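PDB 5XA5: alpha-catenin-like protein hmp-1 from Caenorhabditis elegans, which links cadherin-bound beta-catenin to actin filaments at cell junctions, and is required for cell migration during body enclosure and cell shape changes during body elongation. Local coordinates for residues F71-C76 with L88-L93; R108-D113 with N118-A123. All coordinates share one frame; numbering follows the deposited sequence.

How the interactions relate
Helix 83-112 of this N-terminal, vinculin-family part of the protein is shared by two successive hairpins: near its start interaction 1 pairs it with the preceding helix 51-74, and at its finish interaction 2 pairs it with the following helix 117-165. Along the chain the first contact closes before the second opens. Their centres lie 31 Å apart and their nearest atoms about 17 Å apart, so they are separate points on one rod. Interaction 1 is largely apolar and buried, 12 Å from the chain's centre; interaction 2 adds a salt bridge at an end of the bundle. Another protein's chain packs beside both.

Interaction 1: residues F71-C76 with L88-L93; sequences FAISKC and LLHEAL
Ile73, near the end of helix 51-74, fits against Leu89, His90 and Leu93 of helix 83-112, joining two successive helices of the vinculin-family helical bundle into a hairpin. Nearly all of the contact depends on the way one branched side chain is divided. With chi1 at -67°, CG2 stands anti to the backbone N while CG1 lies beside it, so the two branches leave CB in different directions and reach different partners. The longer branch extends to CD1, which rests 3.8 Å from Leu89 CB. The same methyl lies 4.0 Å from Leu93 CD2, one helical turn further on, and 3.8 Å from His90 CD2. The shorter branch turns to the imidazole instead, bringing CG2 within 3.7 Å of His90 NE2.

The Ile73 and Leu89 side chains slide past one another in opposite directions, so it is Leu89 CB, rather than the branched end, that receives CD1. His90 starts out to the flank of the contact, but its ring swings back and meets the isoleucine at an oblique slant. No hydrogen bond spans these segments; the contact rests on van der Waals packing, largely apolar. Beyond it, Leu89 and Cys76 both touch Ile144 of helix 117-165, so a third helix lies against the hairpin, while Leu93 packs further back along helix 51-74 on Phe65 and Leu66. At the outer side of helix 51-74, Ser74 turns back on its own backbone: its OG donates to Phe71 O at 2.8 Å, with a C=O...OG angle of 121°.

Interaction 2: residues R108-D113 with N118-A123; sequences RDFVRD and NKRAIA
Lys119 reaches across from the start of helix 117-165 to Asp113, just past the end of helix 83-112, and its NZ donates a hydrogen bond of 2.9 Å to Asp113 OD2 within a salt bridge. The ammonium meets that oxygen on the anti side, 25° out of the carboxylate plane, and the two side chains cross at about a right angle. Beyond CG the lysine chain is extended, which carries its charge over the gap between the helices. A water gives NZ a second partner: it accepts from NZ at 3.1 Å and donates to Asp109 O at 2.8 Å, tying the lysine to the last turn of helix 83-112 as well.

Beneath this polar bridge lies Phe110. Its CB is 3.8 Å from Ala123 CB, while its ring extends beside Arg120, with CZ 3.4 Å from Arg120 CZ. The phenyl tip stands over one face of the guanidinium, displaced toward its rim, and the two planes are 71° apart; Arg120 NH2 lies at the ring's edge, in its plane. A bend at chi3 turns the guanidinium to this position. Its NH2 finds its hydrogen-bond partner in the backbone of the chain of another protein, which packs on Phe110 and Ala123 too.

In the next shell, Ser116 OG bonds to Lys119 N at the start of its helix, and Arg112 NE forms a salt bridge with Glu52 of helix 51-74. The helix segments run nearly antiparallel, at 150°, their axes approaching to 8.5 Å: the closed end of a helical hairpin in the vinculin-family bundle, where a short connection reverses the chain.

Interaction 1: residues F71-C76 with L88-L93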
# COMPACT_ATOMS: atom_id res chain seq x y z
N PHE A 71 -0.22 -11.99 9.00
CA PHE A 71 -1.13 -12.61 8.05
C PHE A 71 -1.14 -11.82 6.73
O PHE A 71 -1.05 -12.41 5.65
CB PHE A 71 -2.54 -12.68 8.64
CG PHE A 71 -3.55 -13.32 7.73
CD1 PHE A 71 -3.58 -14.70 7.59
CD2 PHE A 71 -4.48 -12.56 7.04
CE1 PHE A 71 -4.51 -15.31 6.77
CE2 PHE A 71 -5.41 -13.16 6.22
CZ PHE A 71 -5.43 -14.54 6.09
N ALA A 72 -1.23 -10.50 6.84
CA ALA A 72 -1.27 -9.61 5.67
C ALA A 72 -0.02 -9.79 4.81
O ALA A 72 -0.10 -9.85 3.58
CB ALA A 72 -1.42 -8.15 6.10
N ILE A 73 1.13 -9.89 5.47
CA ILE A 73 2.40 -10.05 4.78
C ILE A 73 2.47 -11.41 4.07
O ILE A 73 2.93 -11.50 2.93
CB ILE A 73 3.60 -9.90 5.75
CG1 ILE A 73 3.71 -8.46 6.28
CG2 ILE A 73 4.90 -10.27 5.06
CD1 ILE A 73 4.69 -8.34 7.47
N SER A 74 2.00 -12.45 4.75
CA SER A 74 2.05 -13.81 4.20
C SER A 74 1.16 -13.98 2.97
O SER A 74 1.42 -14.85 2.13
CB SER A 74 1.66 -14.83 5.27
OG SER A 74 0.26 -14.84 5.48
N LYS A 75 0.13 -13.16 2.85
CA LYS A 75 -0.80 -13.26 1.73
C LYS A 75 -0.42 -12.34 0.58
O LYS A 75 -1.06 -12.37 -0.48
CB LYS A 75 -2.23 -12.94 2.19
CG LYS A 75 -3.12 -14.17 2.31
CD LYS A 75 -4.60 -13.79 2.24
CE LYS A 75 -5.48 -14.94 2.71
NZ LYS A 75 -4.80 -16.26 2.60
N CYS A 76 0.62 -11.54 0.77
CA CYS A 76 1.03 -10.57 -0.24
C CYS A 76 1.45 -11.28 -1.51
O CYS A 76 2.35 -12.12 -1.48
CB CYS A 76 2.17 -9.68 0.25
SG CYS A 76 2.80 -8.55 -1.03
N LEU A 88 11.76 -6.30 4.42
CA LEU A 88 11.57 -4.96 4.96
C LEU A 88 10.30 -4.91 5.80
O LEU A 88 10.27 -4.29 6.86
CB LEU A 88 11.50 -3.92 3.84
CG LEU A 88 12.84 -3.49 3.26
CD1 LEU A 88 12.65 -2.84 1.90
CD2 LEU A 88 13.55 -2.54 4.21
N LEU A 89 9.25 -5.58 5.31
CA LEU A 89 7.97 -5.61 6.00
C LEU A 89 8.09 -6.27 7.35
O LEU A 89 7.54 -5.78 8.33
CB LEU A 89 6.92 -6.34 5.16
CG LEU A 89 6.30 -5.52 4.03
CD1 LEU A 89 5.60 -6.41 3.01
CD2 LEU A 89 5.32 -4.53 4.62
N HIS A 90 8.82 -7.38 7.41
CA HIS A 90 9.01 -8.06 8.67
C HIS A 90 9.84 -7.21 9.63
O HIS A 90 9.56 -7.14 10.82
CB HIS A 90 9.66 -9.43 8.44
CG HIS A 90 8.69 -10.49 8.04
ND1 HIS A 90 8.97 -11.45 7.08
CD2 HIS A 90 7.42 -10.75 8.46
CE1 HIS A 90 7.92 -12.24 6.94
NE2 HIS A 90 6.97 -11.84 7.76
N GLU A 91 10.85 -6.53 9.08
CA GLU A 91 11.68 -5.62 9.86
C GLU A 91 10.86 -4.48 10.46
O GLU A 91 11.01 -4.13 11.63
CB GLU A 91 12.80 -5.04 8.99
CG GLU A 91 13.89 -4.31 9.75
CD GLU A 91 14.96 -3.76 8.84
OE1 GLU A 91 14.75 -3.75 7.61
OE2 GLU A 91 16.02 -3.33 9.35
N ALA A 92 9.99 -3.90 9.64
CA ALA A 92 9.16 -2.79 10.09
C ALA A 92 8.14 -3.24 11.12
O ALA A 92 7.82 -2.52 12.06
CB ALA A 92 8.45 -2.14 8.91
N LEU A 93 7.60 -4.45 10.93
CA LEU A 93 6.67 -5.01 11.90
C LEU A 93 7.39 -5.28 13.22
O LEU A 93 6.81 -5.13 14.29
CB LEU A 93 6.03 -6.29 11.37
CG LEU A 93 4.77 -6.77 12.09
CD1 LEU A 93 3.69 -5.69 12.08
CD2 LEU A 93 4.26 -8.06 11.48

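Interaction 2: residues R108-D113 with N118-A123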
# COMPACT_ATOMS: atom_id res chain seq x y z
N ARG A 108 3.10 0.79 31.97
CA ARG A 108 2.79 0.15 33.25
C ARG A 108 3.40 0.94 34.39
O ARG A 108 2.76 1.13 35.43
CB ARG A 108 3.30 -1.30 33.27
CG ARG A 108 2.71 -2.14 34.40
CD ARG A 108 3.52 -3.40 34.64
NE ARG A 108 3.79 -4.12 33.39
CZ ARG A 108 2.93 -4.95 32.80
NH1 ARG A 108 1.74 -5.17 33.35
NH2 ARG A 108 3.27 -5.56 31.67
N ASP A 109 4.64 1.40 34.20
CA ASP A 109 5.32 2.23 35.19
C ASP A 109 4.50 3.48 35.48
O ASP A 109 4.37 3.91 36.63
CB ASP A 109 6.71 2.63 34.70
CG ASP A 109 7.62 1.43 34.50
OD1 ASP A 109 7.39 0.39 35.15
OD2 ASP A 109 8.57 1.53 33.70
N PHE A 110 3.94 4.07 34.43
CA PHE A 110 3.17 5.29 34.59
C PHE A 110 1.86 5.06 35.35
O PHE A 110 1.60 5.75 36.32
CB PHE A 110 2.87 5.92 33.23
CG PHE A 110 1.68 6.83 33.22
CD1 PHE A 110 1.65 7.97 34.02
CD2 PHE A 110 0.60 6.56 32.40
CE1 PHE A 110 0.54 8.81 34.00
CE2 PHE A 110 -0.50 7.39 32.37
CZ PHE A 110 -0.53 8.52 33.18
N VAL A 111 1.06 4.09 34.92
CA VAL A 111 -0.26 3.92 35.52
C VAL A 111 -0.16 3.49 36.98
O VAL A 111 -1.09 3.66 37.76
CB VAL A 111 -1.11 2.88 34.75
CG1 VAL A 111 -1.39 3.36 33.33
CG2 VAL A 111 -0.42 1.53 34.75
N ARG A 112 0.99 2.94 37.34
CA ARG A 112 1.21 2.49 38.71
C ARG A 112 1.72 3.61 39.61
O ARG A 112 1.72 3.49 40.83
CB ARG A 112 2.18 1.31 38.73
CG ARG A 112 1.54 -0.02 38.36
CD ARG A 112 2.55 -1.15 38.33
NE ARG A 112 1.91 -2.44 38.11
CZ ARG A 112 2.57 -3.60 38.08
NH1 ARG A 112 3.88 -3.63 38.26
NH2 ARG A 112 1.90 -4.73 37.88
N ASP A 113 2.16 4.70 38.99
CA ASP A 113 2.60 5.89 39.72
C ASP A 113 2.07 7.10 38.96
O ASP A 113 2.83 7.93 38.47
CB ASP A 113 4.12 5.92 39.84
CG ASP A 113 4.63 7.03 40.74
OD1 ASP A 113 3.86 7.50 41.61
OD2 ASP A 113 5.80 7.44 40.58
N ASN A 118 6.99 12.96 35.48
CA ASN A 118 8.12 12.45 34.72
C ASN A 118 7.86 11.07 34.11
O ASN A 118 8.32 10.78 33.00
CB ASN A 118 9.36 12.39 35.61
CG ASN A 118 10.61 12.07 34.82
OD1 ASN A 118 11.00 12.82 33.92
ND2 ASN A 118 11.24 10.95 35.14
N LYS A 119 7.13 10.21 34.82
CA LYS A 119 6.79 8.90 34.26
C LYS A 119 5.72 9.04 33.18
O LYS A 119 5.67 8.23 32.26
CB LYS A 119 6.31 7.94 35.35
CG LYS A 119 7.44 7.31 36.16
CD LYS A 119 6.91 6.49 37.33
CE LYS A 119 8.05 5.94 38.20
NZ LYS A 119 7.51 5.40 39.47
N ARG A 120 4.87 10.06 33.31
CA ARG A 120 3.88 10.33 32.27
C ARG A 120 4.59 10.74 30.99
O ARG A 120 4.26 10.27 29.89
CB ARG A 120 2.90 11.43 32.71
CG ARG A 120 1.86 11.75 31.64
CD ARG A 120 0.92 12.88 32.06
NE ARG A 120 0.07 12.51 33.18
CZ ARG A 120 -1.10 11.89 33.04
NH1 ARG A 120 -1.51 11.55 31.83
NH2 ARG A 120 -1.83 11.59 34.10
N ALA A 121 5.58 11.61 31.13
CA ALA A 121 6.36 12.09 29.99
C ALA A 121 7.09 10.95 29.29
O ALA A 121 7.11 10.89 28.05
CB ALA A 121 7.36 13.15 30.45
N ILE A 122 7.67 10.04 30.06
CA ILE A 122 8.39 8.90 29.49
C ILE A 122 7.43 7.97 28.74
O ILE A 122 7.74 7.52 27.63
CB ILE A 122 9.14 8.11 30.57
CG1 ILE A 122 10.30 8.95 31.11
CG2 ILE A 122 9.68 6.81 29.99
CD1 ILE A 122 11.05 8.30 32.26
N ALA A 123 6.27 7.71 29.34
CA ALA A 123 5.24 6.89 28.69
C ALA A 123 4.72 7.55 27.41
O ALA A 123 4.46 6.87 26.41
CB ALA A 123 4.09 6.63 29.66
O HOH W 1 5.97 2.83 38.65